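Oligopeptide-binding protein oppA (Lactococcus lactis, PDB 3DRF) binds oligopeptides in a voluminous cavity that closes like a Venus fly-trap, serving their uptake as part of the OppABCDF ABC transporter. Local coordinates at residues 327-332 with 391-396; 334-339 with 434-439; 409-414 with 465-470; 306-311 with 321-326; 496-501 with 533-538. All blocks are in the same frame, centred on the assembly; numbering follows the deposited sequence. Where two conformers were deposited one is given.

All five contacts lie on the same side of the chain's centre, consistent with one lobe of a Venus fly-trap receptor. Along the chain contact 4 comes first; contacts 1 and 2, whose segments alternate, both use helix 330-339 and have centres about 10 Å apart. Contact 3 alternates with contact 2, and contact 5 closes the series. The mixed sheet that includes strands 292-307, 407-414, 468-474 and 536-549 unites the group: contacts 3 and 4, centres about 11 Å apart, meet where 468-474 borders 292-307, and contacts 4 and 5, equally spaced, where 292-307 borders 536-549. Segments distant in sequence thus form one continuous, sheet-centred body.

Contact 1. Residues 327-332 with 391-396; sequences LQDQNV and DGWKLN
Trp393 points the N-H of its indole at Asp329, NE1 donating to OD2 over 2.9 Å, with the acceptor close to the ring plane and the ring on the anti side of the carboxylate. Val332 completes the tight half, its CG2 lying 3.4 Å from the same NE1. The tryptophan is delivered by a Schellman motif that ends helix 381-390: Gly392, at positive phi, is the C-prime residue, and Trp393 N bonds back to Leu388 O. A leucine in place of Trp393 would probably leave Asp329 without its indole donor and open a gap beside Val332. Asp391 makes the looser half. Its OD2 lies 3.3 Å from Asp329 OD2, a pair of like charges that Lys404, salt-bridged to both, is likely to offset. On the solvent side one water bridges OD1 of Asp329 and OD1 of Asp391, while another accepts from Asn331 N and gives a weak bond to Asp391 OD1. Asn331 and Asp391 touch through their CB atoms at 3.7 Å, the asparagine ND2 being spent on Leu387 O.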
# COMPACT_ATOMS: atom_id res chain seq x y z
N LEU A 327 25.91 -4.66 0.51
CA LEU A 327 24.65 -5.17 1.06
C LEU A 327 24.33 -6.61 0.71
O LEU A 327 23.43 -7.14 1.24
CB LEU A 327 23.48 -4.25 0.70
CG LEU A 327 23.57 -2.88 1.42
CD1 LEU A 327 22.60 -1.86 0.73
CD2 LEU A 327 23.33 -2.96 2.89
N GLN A 328 25.11 -7.21 -0.19
CA GLN A 328 25.07 -8.66 -0.42
C GLN A 328 25.50 -9.41 0.83
O GLN A 328 25.20 -10.52 0.94
CB GLN A 328 26.03 -9.05 -1.56
CG GLN A 328 25.66 -8.60 -2.97
CD GLN A 328 26.80 -8.86 -3.99
OE1 GLN A 328 27.75 -8.12 -4.10
NE2 GLN A 328 26.66 -9.93 -4.74
N ASP A 329 26.28 -8.78 1.70
CA ASP A 329 26.78 -9.43 2.95
C ASP A 329 25.67 -9.35 4.01
O ASP A 329 25.33 -8.28 4.47
CB ASP A 329 28.06 -8.72 3.48
CG ASP A 329 29.35 -8.99 2.63
OD1 ASP A 329 29.44 -10.05 2.06
OD2 ASP A 329 30.26 -8.18 2.66
N GLN A 330 25.13 -10.50 4.37
CA GLN A 330 24.13 -10.60 5.43
C GLN A 330 24.51 -9.85 6.72
O GLN A 330 23.73 -9.21 7.29
CB GLN A 330 23.80 -12.06 5.72
CG GLN A 330 22.64 -12.28 6.64
CD GLN A 330 22.21 -13.74 6.60
OE1 GLN A 330 22.99 -14.60 6.21
NE2 GLN A 330 21.11 -14.03 7.08
N ASN A 331 25.75 -9.96 7.16
CA ASN A 331 26.20 -9.24 8.37
C ASN A 331 26.06 -7.73 8.25
O ASN A 331 25.79 -7.09 9.19
CB ASN A 331 27.67 -9.60 8.69
CG ASN A 331 27.79 -10.94 9.41
OD1 ASN A 331 27.04 -11.81 9.17
ND2 ASN A 331 28.75 -11.07 10.29
N VAL A 332 26.35 -7.21 7.05
CA VAL A 332 26.17 -5.76 6.79
C VAL A 332 24.69 -5.30 6.92
O VAL A 332 24.40 -4.37 7.53
CB VAL A 332 26.76 -5.39 5.41
CG1 VAL A 332 26.56 -3.89 5.10
CG2 VAL A 332 28.30 -5.68 5.43
N ASP A 391 32.83 -10.10 9.85
CA ASP A 391 32.68 -10.24 8.41
C ASP A 391 33.81 -9.61 7.60
O ASP A 391 33.77 -9.54 6.46
CB ASP A 391 31.30 -9.67 7.96
CG ASP A 391 30.86 -10.15 6.60
OD1 ASP A 391 30.94 -11.30 6.32
OD2 ASP A 391 30.57 -9.32 5.78
N GLY A 392 34.86 -9.16 8.25
CA GLY A 392 36.01 -8.63 7.54
C GLY A 392 35.94 -7.18 7.10
O GLY A 392 36.67 -6.78 6.29
N TRP A 393 34.97 -6.44 7.62
CA TRP A 393 34.85 -5.02 7.32
C TRP A 393 35.63 -4.27 8.43
O TRP A 393 35.06 -3.88 9.39
CB TRP A 393 33.35 -4.63 7.25
CG TRP A 393 32.67 -5.05 5.97
CD1 TRP A 393 31.89 -6.14 5.77
CD2 TRP A 393 32.79 -4.40 4.70
NE1 TRP A 393 31.51 -6.22 4.46
CE2 TRP A 393 32.04 -5.17 3.77
CE3 TRP A 393 33.48 -3.28 4.26
CZ2 TRP A 393 31.94 -4.83 2.45
CZ3 TRP A 393 33.38 -2.93 2.93
CH2 TRP A 393 32.59 -3.72 2.04
N LYS A 394 36.93 -4.14 8.23
CA LYS A 394 37.84 -3.62 9.25
C LYS A 394 37.84 -2.11 9.28
O LYS A 394 37.90 -1.49 8.28
CB LYS A 394 39.24 -4.12 8.93
CG LYS A 394 40.31 -3.68 9.95
CD LYS A 394 41.69 -4.37 9.60
CE LYS A 394 42.87 -3.63 10.29
NZ LYS A 394 42.80 -3.69 11.76
N LEU A 395 37.76 -1.57 10.45
CA LEU A 395 37.80 -0.14 10.63
C LEU A 395 39.15 0.50 10.25
O LEU A 395 40.18 0.13 10.73
CB LEU A 395 37.47 0.17 12.10
CG LEU A 395 37.27 1.63 12.46
CD1 LEU A 395 35.99 2.23 11.78
CD2 LEU A 395 37.04 1.72 13.94
N ASN A 396 39.09 1.49 9.38
CA ASN A 396 40.22 2.37 9.14
C ASN A 396 40.16 3.49 10.16
O ASN A 396 39.31 4.36 10.09
CB ASN A 396 40.14 2.92 7.70
CG ASN A 396 41.33 3.81 7.33
OD1 ASN A 396 41.97 4.40 8.14
ND2 ASN A 396 41.59 3.89 6.07
O HOH W 1 30.84 -12.17 3.77
O HOH W 2 27.84 -11.52 5.79

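Contact 2. Residues 334-339 with 434-439; sequences QAIGYA and KKIGVK
Ile436 pushes the tip of its longer branch into a shallow hollow on helix 330-339, floored by Ala335, Ile336 and Ala339. The two alanines, one turn apart, make the dip: CD1 of Ile436 rests 3.6 Å from Ala339 CB, 3.7 Å from Ala335 O and 4.3 Å from Ile336 CA. With chi1 at 63° CG1 takes the crowded position between backbone N and carbonyl carbon, leaving the second branch, CG2, beside the backbone N and 4.0 Å from the same Ala339 CB, so that one methyl is straddled by both arms of the isoleucine. Such a projecting side chain is presented by the turn that follows helix 422-435. There Gly437, at positive phi, is the C-prime residue of a Schellman motif, and the chain runs straight on into strand 439-442, closing a beta-alpha-beta crossover from strand 407-414. An alanine at Ile436 would probably leave the dip between Ala335 and Ala339 unfilled, opening a gap between the helix and the turn. A second, looser meeting lies alongside, where Ile336 CD1 faces Val438 CG1 at 4.3 Å. Both of these residues also pack on Leu411 of strand 407-414, while Ile436 is backed by Leu381 and Ala384 of helix 381-390. Trp433 adds a polar tie near the hollow, NE1 donating to Ile336 O.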
# COMPACT_ATOMS: atom_id res chain seq x y z
N GLN A 334 22.27 -6.78 8.55
CA GLN A 334 21.87 -6.89 9.95
C GLN A 334 22.45 -5.75 10.80
O GLN A 334 21.76 -5.14 11.57
CB GLN A 334 22.33 -8.25 10.52
CG GLN A 334 21.55 -9.49 9.93
CD GLN A 334 22.07 -10.79 10.47
OE1 GLN A 334 23.07 -10.80 11.11
NE2 GLN A 334 21.36 -11.86 10.24
N ALA A 335 23.73 -5.45 10.57
CA ALA A 335 24.44 -4.41 11.36
C ALA A 335 23.76 -3.03 11.18
O ALA A 335 23.56 -2.32 12.10
CB ALA A 335 25.98 -4.36 10.99
N ILE A 336 23.43 -2.73 9.93
CA ILE A 336 22.82 -1.43 9.60
C ILE A 336 21.43 -1.31 10.29
O ILE A 336 21.05 -0.30 10.74
CB ILE A 336 22.82 -1.24 8.07
CG1 ILE A 336 24.27 -0.99 7.61
CG2 ILE A 336 21.88 -0.04 7.63
CD1 ILE A 336 24.45 -0.99 6.06
N GLY A 337 20.72 -2.45 10.39
CA GLY A 337 19.47 -2.52 11.16
C GLY A 337 19.66 -2.32 12.68
O GLY A 337 19.01 -1.55 13.26
N TYR A 338 20.67 -3.00 13.23
CA TYR A 338 20.93 -2.87 14.69
C TYR A 338 21.41 -1.48 15.11
O TYR A 338 21.27 -1.10 16.23
CB TYR A 338 21.93 -3.94 15.20
CG TYR A 338 21.31 -5.33 15.31
CD1 TYR A 338 20.24 -5.57 16.15
CD2 TYR A 338 21.82 -6.40 14.58
CE1 TYR A 338 19.65 -6.85 16.26
CE2 TYR A 338 21.26 -7.68 14.68
CZ TYR A 338 20.17 -7.88 15.53
OH TYR A 338 19.63 -9.13 15.61
N ALA A 339 22.00 -0.76 14.19
CA ALA A 339 22.61 0.58 14.52
C ALA A 339 21.54 1.69 14.63
O ALA A 339 21.75 2.68 15.23
CB ALA A 339 23.60 0.96 13.45
N LYS A 434 27.52 6.18 11.15
CA LYS A 434 28.91 6.60 11.35
C LYS A 434 29.51 5.94 12.61
O LYS A 434 30.65 5.56 12.59
CB LYS A 434 28.98 8.12 11.39
CG LYS A 434 30.42 8.66 11.60
CD LYS A 434 30.42 10.18 11.48
CE LYS A 434 31.86 10.79 11.55
NZ LYS A 434 31.78 12.28 11.74
N LYS A 435 28.73 5.80 13.67
CA LYS A 435 29.19 5.09 14.89
C LYS A 435 29.64 3.67 14.61
O LYS A 435 30.47 3.16 15.32
CB LYS A 435 28.14 5.07 16.01
CG LYS A 435 27.67 6.45 16.52
CD LYS A 435 26.49 6.27 17.52
CE LYS A 435 25.95 7.58 17.99
NZ LYS A 435 24.89 7.35 18.94
N ILE A 436 29.08 3.02 13.60
CA ILE A 436 29.50 1.64 13.25
C ILE A 436 30.41 1.56 12.02
O ILE A 436 30.62 0.54 11.50
CB ILE A 436 28.31 0.64 13.09
CG1 ILE A 436 27.40 1.07 11.92
CG2 ILE A 436 27.49 0.51 14.48
CD1 ILE A 436 26.44 -0.03 11.43
N GLY A 437 30.92 2.70 11.59
CA GLY A 437 31.89 2.78 10.51
C GLY A 437 31.33 2.60 9.09
O GLY A 437 32.01 2.24 8.21
N VAL A 438 30.07 2.98 8.95
CA VAL A 438 29.40 2.97 7.65
C VAL A 438 29.14 4.42 7.23
O VAL A 438 28.53 5.18 7.94
CB VAL A 438 28.07 2.20 7.74
CG1 VAL A 438 27.36 2.20 6.34
CG2 VAL A 438 28.37 0.75 8.21
N LYS A 439 29.65 4.78 6.07
CA LYS A 439 29.47 6.11 5.52
C LYS A 439 28.21 6.14 4.63
O LYS A 439 28.11 5.48 3.66
CB LYS A 439 30.67 6.55 4.68
CG LYS A 439 30.57 8.02 4.27
CD LYS A 439 31.55 8.36 3.16
CE LYS A 439 32.86 8.53 3.74
NZ LYS A 439 33.90 9.00 2.74

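Contact 3. Residues 409-414 with 465-470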
# COMPACT_ATOMS: atom_id res chain seq x y z
N LEU A 409 33.18 1.12 2.90
CA LEU A 409 31.78 0.81 3.20
C LEU A 409 30.96 2.11 3.15
O LEU A 409 30.68 2.72 4.18
CB LEU A 409 31.68 0.08 4.54
CG LEU A 409 30.33 -0.50 4.95
CD1 LEU A 409 29.71 -1.31 3.83
CD2 LEU A 409 30.50 -1.37 6.19
N SER A 410 30.63 2.53 1.93
CA SER A 410 29.91 3.77 1.67
C SER A 410 28.63 3.42 0.91
O SER A 410 28.65 2.57 0.03
CB SER A 410 30.76 4.73 0.85
OG SER A 410 32.00 4.98 1.49
N LEU A 411 27.54 4.04 1.31
CA LEU A 411 26.20 3.75 0.75
C LEU A 411 25.39 5.03 0.57
O LEU A 411 25.54 5.98 1.28
CB LEU A 411 25.40 2.78 1.66
CG LEU A 411 26.15 1.45 1.96
CD1 LEU A 411 25.47 0.66 3.10
CD2 LEU A 411 26.20 0.60 0.74
N VAL A 412 24.49 4.95 -0.39
CA VAL A 412 23.56 6.04 -0.67
C VAL A 412 22.19 5.74 -0.07
O VAL A 412 21.61 4.74 -0.35
CB VAL A 412 23.41 6.24 -2.22
CG1 VAL A 412 22.29 7.24 -2.51
CG2 VAL A 412 24.76 6.68 -2.86
N TYR A 413 21.70 6.70 0.69
CA TYR A 413 20.40 6.59 1.39
C TYR A 413 19.40 7.52 0.71
O TYR A 413 19.48 8.73 0.83
CB TYR A 413 20.59 7.05 2.81
CG TYR A 413 19.37 7.06 3.78
CD1 TYR A 413 18.21 6.30 3.56
CD2 TYR A 413 19.42 7.83 4.95
CE1 TYR A 413 17.16 6.33 4.49
CE2 TYR A 413 18.42 7.85 5.84
CZ TYR A 413 17.28 7.09 5.59
OH TYR A 413 16.24 7.08 6.47
N ALA A 414 18.47 6.92 -0.01
CA ALA A 414 17.36 7.66 -0.65
C ALA A 414 16.22 7.97 0.38
O ALA A 414 15.16 7.41 0.33
CB ALA A 414 16.80 6.88 -1.87
N ASP A 465 21.31 3.16 -8.36
CA ASP A 465 21.97 4.34 -7.75
C ASP A 465 21.50 4.74 -6.35
O ASP A 465 21.65 5.83 -5.92
CB ASP A 465 21.84 5.53 -8.71
CG ASP A 465 20.38 6.01 -8.89
OD1 ASP A 465 19.45 5.40 -8.34
OD2 ASP A 465 20.19 7.02 -9.59
N TRP A 466 20.87 3.78 -5.71
CA TRP A 466 20.54 3.87 -4.29
C TRP A 466 20.85 2.51 -3.63
O TRP A 466 20.84 1.49 -4.25
CB TRP A 466 19.07 4.29 -4.06
CG TRP A 466 18.08 3.22 -4.56
CD1 TRP A 466 17.62 3.07 -5.82
CD2 TRP A 466 17.42 2.23 -3.75
NE1 TRP A 466 16.71 2.01 -5.87
CE2 TRP A 466 16.59 1.48 -4.61
CE3 TRP A 466 17.48 1.88 -2.41
CZ2 TRP A 466 15.83 0.40 -4.17
CZ3 TRP A 466 16.74 0.80 -1.98
CH2 TRP A 466 15.91 0.09 -2.85
N ASP A 467 21.14 2.59 -2.34
CA ASP A 467 21.40 1.42 -1.52
C ASP A 467 20.37 1.15 -0.42
O ASP A 467 20.03 0.02 -0.20
CB ASP A 467 22.81 1.54 -0.89
CG ASP A 467 23.90 1.65 -1.94
OD1 ASP A 467 24.01 0.70 -2.69
OD2 ASP A 467 24.59 2.67 -1.96
N ILE A 468 19.97 2.21 0.28
CA ILE A 468 19.02 2.11 1.41
C ILE A 468 17.91 3.10 1.08
O ILE A 468 18.16 4.18 0.62
CB ILE A 468 19.69 2.57 2.73
CG1 ILE A 468 20.96 1.73 3.06
CG2 ILE A 468 18.69 2.50 3.94
CD1 ILE A 468 21.83 2.40 4.20
N THR A 469 16.67 2.72 1.35
CA THR A 469 15.54 3.65 1.30
C THR A 469 14.54 3.21 2.39
O THR A 469 14.65 2.20 2.95
CB THR A 469 14.92 3.78 -0.13
OG1 THR A 469 14.09 4.95 -0.15
CG2 THR A 469 14.03 2.58 -0.44
N ASP A 470 13.54 4.06 2.60
CA ASP A 470 12.42 3.82 3.52
C ASP A 470 11.15 3.77 2.73
O ASP A 470 10.93 4.61 1.90
CB ASP A 470 12.31 4.98 4.53
CG ASP A 470 13.58 5.15 5.37
OD1 ASP A 470 14.03 4.14 5.90
OD2 ASP A 470 14.05 6.25 5.48
O HOH W 3 15.58 4.75 8.06
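Asp467 and Val412 meet in a bond that a side chain makes where a parallel strand would use its backbone: Asp467 OD2 receives Val412 N at 2.8 Å through its anti lone pair, almost straight at 172°. Chi1 of -59° sets the aspartate CG beside its own backbone N, and its carboxylate also lies against Leu411 CD2, the two side chains crossing at about a right angle. Val412 O is gripped twice, by Asp467 N at 3.0 Å and Ile468 N at 3.1 Å. Regular parallel pairing is then taken up by Tyr413 with Ile468, and Ala414 N donates to Ile468 O at 2.8 Å. Tyr413 holds CG anti to its backbone N (chi1 179°); its CD1 leans on Ile468 CG2, and its OH donates to the syn lone pair of Asp470 OD2 over 2.5 Å. Ring and carboxylate stand nearly perpendicular, and a water donating to Tyr413 OH and Asp470 OD1 closes the polar end. Thr469, on the other face of the sheet, turns OG1 to Ala414 O at 2.7 Å and also bonds Trp453 of helix 450-458. That helix covers the Thr469 face, while Trp433 of helix 422-435 meets the Tyr413 ring edge-to-face. Within the sheet, strand 439-442 borders 407-414 and strand 292-307 borders 468-474, making these two strands inner neighbours.

Contact 4. Residues 306-311 with 321-326; sequences YYNLGH and QDRKTP
Arg323 lays its guanidinium flat against the side-chain amide of Asn308, the two planes only 5° apart and ND2 3.5 Å from NE, over the rim of the arginine's face. The chains themselves cross at about a right angle. An extended run from CG to NE, begun with CG anti to the backbone N (chi1 -173°), carries the charged end across Asn308, where NH1 donates to the backbone O of Asn308 at 3.0 Å, tilted from the carbonyl plane. Both groups have their rotation fixed from outside: Arg323 NE bonds Asn464, and Asn308 ND2 gives its hydrogens to the backbone O atoms of Trp466 and Ala463. The stacked nitrogens thus spend their N-H groups elsewhere. Next along the chain, Leu309 O takes Arg323 N at 3.2 Å from well above its carbonyl plane, and a water joins that oxygen to Arg323 O. Gly310 passes Gln321 with CA atoms 4.1 Å apart, a closeness that a CB on the glycine would turn into a clash. Gln321 rests CG on Leu309 CB and sends OE1 to Asn497 N. At the far end His311 ND1 donates to Asp322 OD1 over 2.9 Å, the oxygen lying in the ring plane and the carboxylate turned 28° from it. With His311 and Val320 paired through their backbones, the geometry is consistent with the base of a beta-hairpin formed by strands 311-313 and 318-320.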
# COMPACT_ATOMS: atom_id res chain seq x y z
N TYR A 306 14.40 -0.65 3.22
CA TYR A 306 14.75 -1.52 2.10
C TYR A 306 16.21 -1.41 1.73
O TYR A 306 16.76 -0.33 1.75
CB TYR A 306 13.99 -1.07 0.83
CG TYR A 306 12.51 -1.46 0.80
CD1 TYR A 306 12.08 -2.66 0.18
CD2 TYR A 306 11.55 -0.67 1.37
CE1 TYR A 306 10.74 -3.04 0.12
CE2 TYR A 306 10.20 -1.03 1.30
CZ TYR A 306 9.82 -2.20 0.68
OH TYR A 306 8.48 -2.53 0.68
N TYR A 307 16.77 -2.54 1.32
CA TYR A 307 18.12 -2.60 0.69
C TYR A 307 17.97 -2.95 -0.80
O TYR A 307 17.24 -3.85 -1.14
CB TYR A 307 18.95 -3.65 1.41
CG TYR A 307 19.21 -3.36 2.89
CD1 TYR A 307 19.68 -2.11 3.34
CD2 TYR A 307 18.95 -4.35 3.83
CE1 TYR A 307 19.93 -1.88 4.68
CE2 TYR A 307 19.21 -4.15 5.19
CZ TYR A 307 19.70 -2.90 5.58
OH TYR A 307 19.98 -2.68 6.90
N ASN A 308 18.76 -2.30 -1.63
CA ASN A 308 18.69 -2.53 -3.07
C ASN A 308 19.64 -3.67 -3.43
O ASN A 308 20.84 -3.52 -3.38
CB ASN A 308 19.06 -1.23 -3.80
CG ASN A 308 18.76 -1.29 -5.29
OD1 ASN A 308 18.13 -2.16 -5.77
ND2 ASN A 308 19.25 -0.30 -6.01
N LEU A 309 19.06 -4.80 -3.82
CA LEU A 309 19.82 -6.05 -4.01
C LEU A 309 19.70 -6.66 -5.40
O LEU A 309 20.19 -7.69 -5.63
CB LEU A 309 19.33 -7.08 -2.98
CG LEU A 309 19.51 -6.63 -1.51
CD1 LEU A 309 18.84 -7.71 -0.60
CD2 LEU A 309 20.97 -6.44 -1.07
N GLY A 310 19.00 -6.00 -6.30
CA GLY A 310 18.83 -6.56 -7.63
C GLY A 310 18.11 -5.64 -8.60
O GLY A 310 18.14 -4.47 -8.48
N HIS A 311 17.48 -6.27 -9.59
CA HIS A 311 16.68 -5.58 -10.61
C HIS A 311 15.40 -6.39 -10.91
O HIS A 311 15.29 -7.53 -10.52
CB HIS A 311 17.55 -5.32 -11.88
CG HIS A 311 17.70 -6.51 -12.76
ND1 HIS A 311 18.70 -7.45 -12.60
CD2 HIS A 311 17.05 -6.86 -13.89
CE1 HIS A 311 18.60 -8.35 -13.55
NE2 HIS A 311 17.62 -8.01 -14.35
N GLN A 321 18.03 -11.10 -8.06
CA GLN A 321 18.84 -10.59 -6.94
C GLN A 321 20.35 -10.63 -7.29
O GLN A 321 21.07 -11.38 -6.75
CB GLN A 321 18.51 -11.46 -5.69
CG GLN A 321 19.10 -10.86 -4.37
CD GLN A 321 18.67 -11.68 -3.16
OE1 GLN A 321 17.66 -12.28 -3.12
NE2 GLN A 321 19.54 -11.70 -2.17
N ASP A 322 20.75 -9.79 -8.23
CA ASP A 322 22.09 -9.85 -8.84
C ASP A 322 22.89 -8.55 -8.69
O ASP A 322 23.88 -8.37 -9.36
CB ASP A 322 21.98 -10.27 -10.33
CG ASP A 322 21.28 -9.26 -11.20
OD1 ASP A 322 20.72 -8.31 -10.76
OD2 ASP A 322 21.25 -9.53 -12.40
N ARG A 323 22.47 -7.65 -7.84
CA ARG A 323 23.20 -6.38 -7.70
C ARG A 323 24.47 -6.58 -6.90
O ARG A 323 24.47 -7.14 -5.87
CB ARG A 323 22.30 -5.33 -7.03
CG ARG A 323 22.92 -3.90 -6.98
CD ARG A 323 21.90 -2.82 -6.62
NE ARG A 323 22.53 -1.51 -6.56
CZ ARG A 323 22.96 -0.93 -5.46
NH1 ARG A 323 22.81 -1.51 -4.28
NH2 ARG A 323 23.58 0.25 -5.55
N LYS A 324 25.56 -6.00 -7.41
CA LYS A 324 26.85 -6.06 -6.72
C LYS A 324 26.92 -4.92 -5.72
O LYS A 324 26.82 -3.81 -6.08
CB LYS A 324 28.02 -5.99 -7.72
CG LYS A 324 28.06 -7.22 -8.53
CD LYS A 324 29.25 -7.31 -9.46
CE LYS A 324 29.01 -8.46 -10.42
NZ LYS A 324 27.93 -8.05 -11.28
N THR A 325 27.02 -5.24 -4.44
CA THR A 325 26.97 -4.23 -3.38
C THR A 325 27.46 -4.84 -2.04
O THR A 325 27.24 -5.98 -1.82
CB THR A 325 25.51 -3.67 -3.21
OG1 THR A 325 25.42 -2.87 -2.04
CG2 THR A 325 24.41 -4.77 -3.12
N PRO A 326 28.04 -4.04 -1.14
CA PRO A 326 28.33 -4.54 0.20
C PRO A 326 27.09 -5.14 0.91
O PRO A 326 27.20 -5.97 1.76
CB PRO A 326 28.85 -3.29 0.93
CG PRO A 326 29.55 -2.49 -0.20
CD PRO A 326 28.52 -2.65 -1.31
O HOH W 4 22.66 -8.80 -4.46

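Contact 5. Residues 496-501 with 533-538; sequences FNDSEI and KAYVIP
Asp498 meets both Lys533 and Tyr535 through one oxygen, and these polar bonds come first. The lysine arrives tip to tip, NZ forming a salt bridge with OD1 at 2.7 Å on its syn lone pair, while Tyr535 OH donates to the same OD1 at 2.6 Å from above the carboxylate plane. OD2 is left to receive Ile501 N at 3.1 Å. Two donors, one of them charged, would probably favour an ionised carboxylate. The aromatic part is an offset stack of Phe496 on Tyr535, centroids 5.0 Å apart and planes at 24°. Phe496 CB adds a CH-pi contact, 4.0 Å from the tyrosine centroid, and Lys533 CB covers the opposite face of that ring. Apolar contact is closest where Phe496 CD2 lies 3.5 Å from Tyr535 CB; Ile501 CG1 approaches the ring edge more loosely, at CE2, 4.4 Å away. Asp498 is a classic N-cap: OD2 caps helix 499-508, while OD1 ties that helix start to the last residue of helix 516-533 and to the lead-in of strand 536-549.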
# COMPACT_ATOMS: atom_id res chain seq x y z
N PHE A 496 14.82 -8.70 -4.06
CA PHE A 496 15.30 -9.99 -3.57
C PHE A 496 14.45 -11.10 -4.19
O PHE A 496 13.33 -10.91 -4.59
CB PHE A 496 15.39 -10.06 -2.02
CG PHE A 496 14.04 -10.15 -1.29
CD1 PHE A 496 13.29 -11.34 -1.27
CD2 PHE A 496 13.55 -9.02 -0.64
CE1 PHE A 496 12.07 -11.40 -0.56
CE2 PHE A 496 12.34 -9.11 0.08
CZ PHE A 496 11.62 -10.29 0.10
N ASN A 497 15.07 -12.25 -4.29
CA ASN A 497 14.44 -13.46 -4.82
C ASN A 497 15.12 -14.64 -4.15
O ASN A 497 16.20 -15.01 -4.50
CB ASN A 497 14.60 -13.55 -6.37
CG ASN A 497 13.83 -14.74 -6.93
OD1 ASN A 497 13.79 -15.75 -6.35
ND2 ASN A 497 13.22 -14.54 -8.06
N ASP A 498 14.45 -15.18 -3.17
CA ASP A 498 15.06 -16.08 -2.21
C ASP A 498 14.15 -17.28 -1.99
O ASP A 498 13.01 -17.14 -1.73
CB ASP A 498 15.29 -15.28 -0.88
CG ASP A 498 15.97 -16.13 0.20
OD1 ASP A 498 17.18 -16.01 0.36
OD2 ASP A 498 15.28 -16.87 0.88
N SER A 499 14.70 -18.47 -2.15
CA SER A 499 13.84 -19.69 -2.09
C SER A 499 13.19 -19.88 -0.72
O SER A 499 12.06 -20.20 -0.67
CB SER A 499 14.61 -20.96 -2.45
OG SER A 499 15.00 -20.89 -3.82
N GLU A 500 13.90 -19.59 0.35
CA GLU A 500 13.32 -19.72 1.70
C GLU A 500 12.13 -18.78 1.87
O GLU A 500 11.07 -19.18 2.37
CB GLU A 500 14.38 -19.44 2.78
CG GLU A 500 13.86 -19.48 4.21
CD GLU A 500 14.97 -19.34 5.23
OE1 GLU A 500 15.72 -20.32 5.45
OE2 GLU A 500 15.10 -18.23 5.78
N ILE A 501 12.30 -17.53 1.49
CA ILE A 501 11.20 -16.52 1.58
C ILE A 501 10.01 -16.87 0.70
O ILE A 501 8.91 -16.81 1.14
CB ILE A 501 11.69 -15.06 1.37
CG1 ILE A 501 12.81 -14.69 2.40
CG2 ILE A 501 10.48 -14.10 1.43
CD1 ILE A 501 12.40 -14.88 3.89
N LYS A 533 17.24 -12.87 7.34
CA LYS A 533 17.77 -12.57 6.02
C LYS A 533 18.07 -11.06 5.90
O LYS A 533 18.99 -10.68 5.27
CB LYS A 533 16.73 -12.96 4.93
CG LYS A 533 16.46 -14.48 4.74
CD LYS A 533 17.46 -15.21 3.90
CE LYS A 533 17.08 -16.70 3.71
NZ LYS A 533 18.03 -17.33 2.61
N ALA A 534 17.20 -10.26 6.48
CA ALA A 534 17.41 -8.83 6.60
C ALA A 534 17.55 -8.16 5.22
O ALA A 534 18.26 -7.23 5.04
CB ALA A 534 18.67 -8.55 7.49
N TYR A 535 16.75 -8.65 4.28
CA TYR A 535 16.61 -7.95 3.01
C TYR A 535 15.82 -6.65 3.18
O TYR A 535 16.03 -5.75 2.44
CB TYR A 535 15.89 -8.85 2.00
CG TYR A 535 16.61 -10.18 1.66
CD1 TYR A 535 17.98 -10.26 1.49
CD2 TYR A 535 15.88 -11.35 1.50
CE1 TYR A 535 18.59 -11.48 1.15
CE2 TYR A 535 16.49 -12.55 1.16
CZ TYR A 535 17.82 -12.59 0.97
OH TYR A 535 18.49 -13.75 0.61
N VAL A 536 14.95 -6.64 4.20
CA VAL A 536 14.27 -5.42 4.65
C VAL A 536 14.30 -5.47 6.18
O VAL A 536 14.43 -6.52 6.76
CB VAL A 536 12.81 -5.35 4.12
CG1 VAL A 536 12.79 -5.31 2.57
CG2 VAL A 536 11.97 -6.54 4.66
N ILE A 537 14.20 -4.30 6.78
CA ILE A 537 14.19 -4.17 8.24
C ILE A 537 12.87 -3.44 8.63
O ILE A 537 12.60 -2.37 8.23
CB ILE A 537 15.39 -3.31 8.74
CG1 ILE A 537 16.78 -3.82 8.22
CG2 ILE A 537 15.38 -3.20 10.28
CD1 ILE A 537 17.17 -5.23 8.72
N PRO A 538 12.07 -4.10 9.49
CA PRO A 538 10.80 -3.46 9.91
C PRO A 538 11.14 -2.19 10.70
O PRO A 538 12.05 -2.19 11.48
CB PRO A 538 10.16 -4.49 10.85
CG PRO A 538 10.82 -5.81 10.48
CD PRO A 538 12.23 -5.44 10.10
O HOH W 5 16.88 -19.61 0.39
O HOH W 6 18.47 -19.98 4.19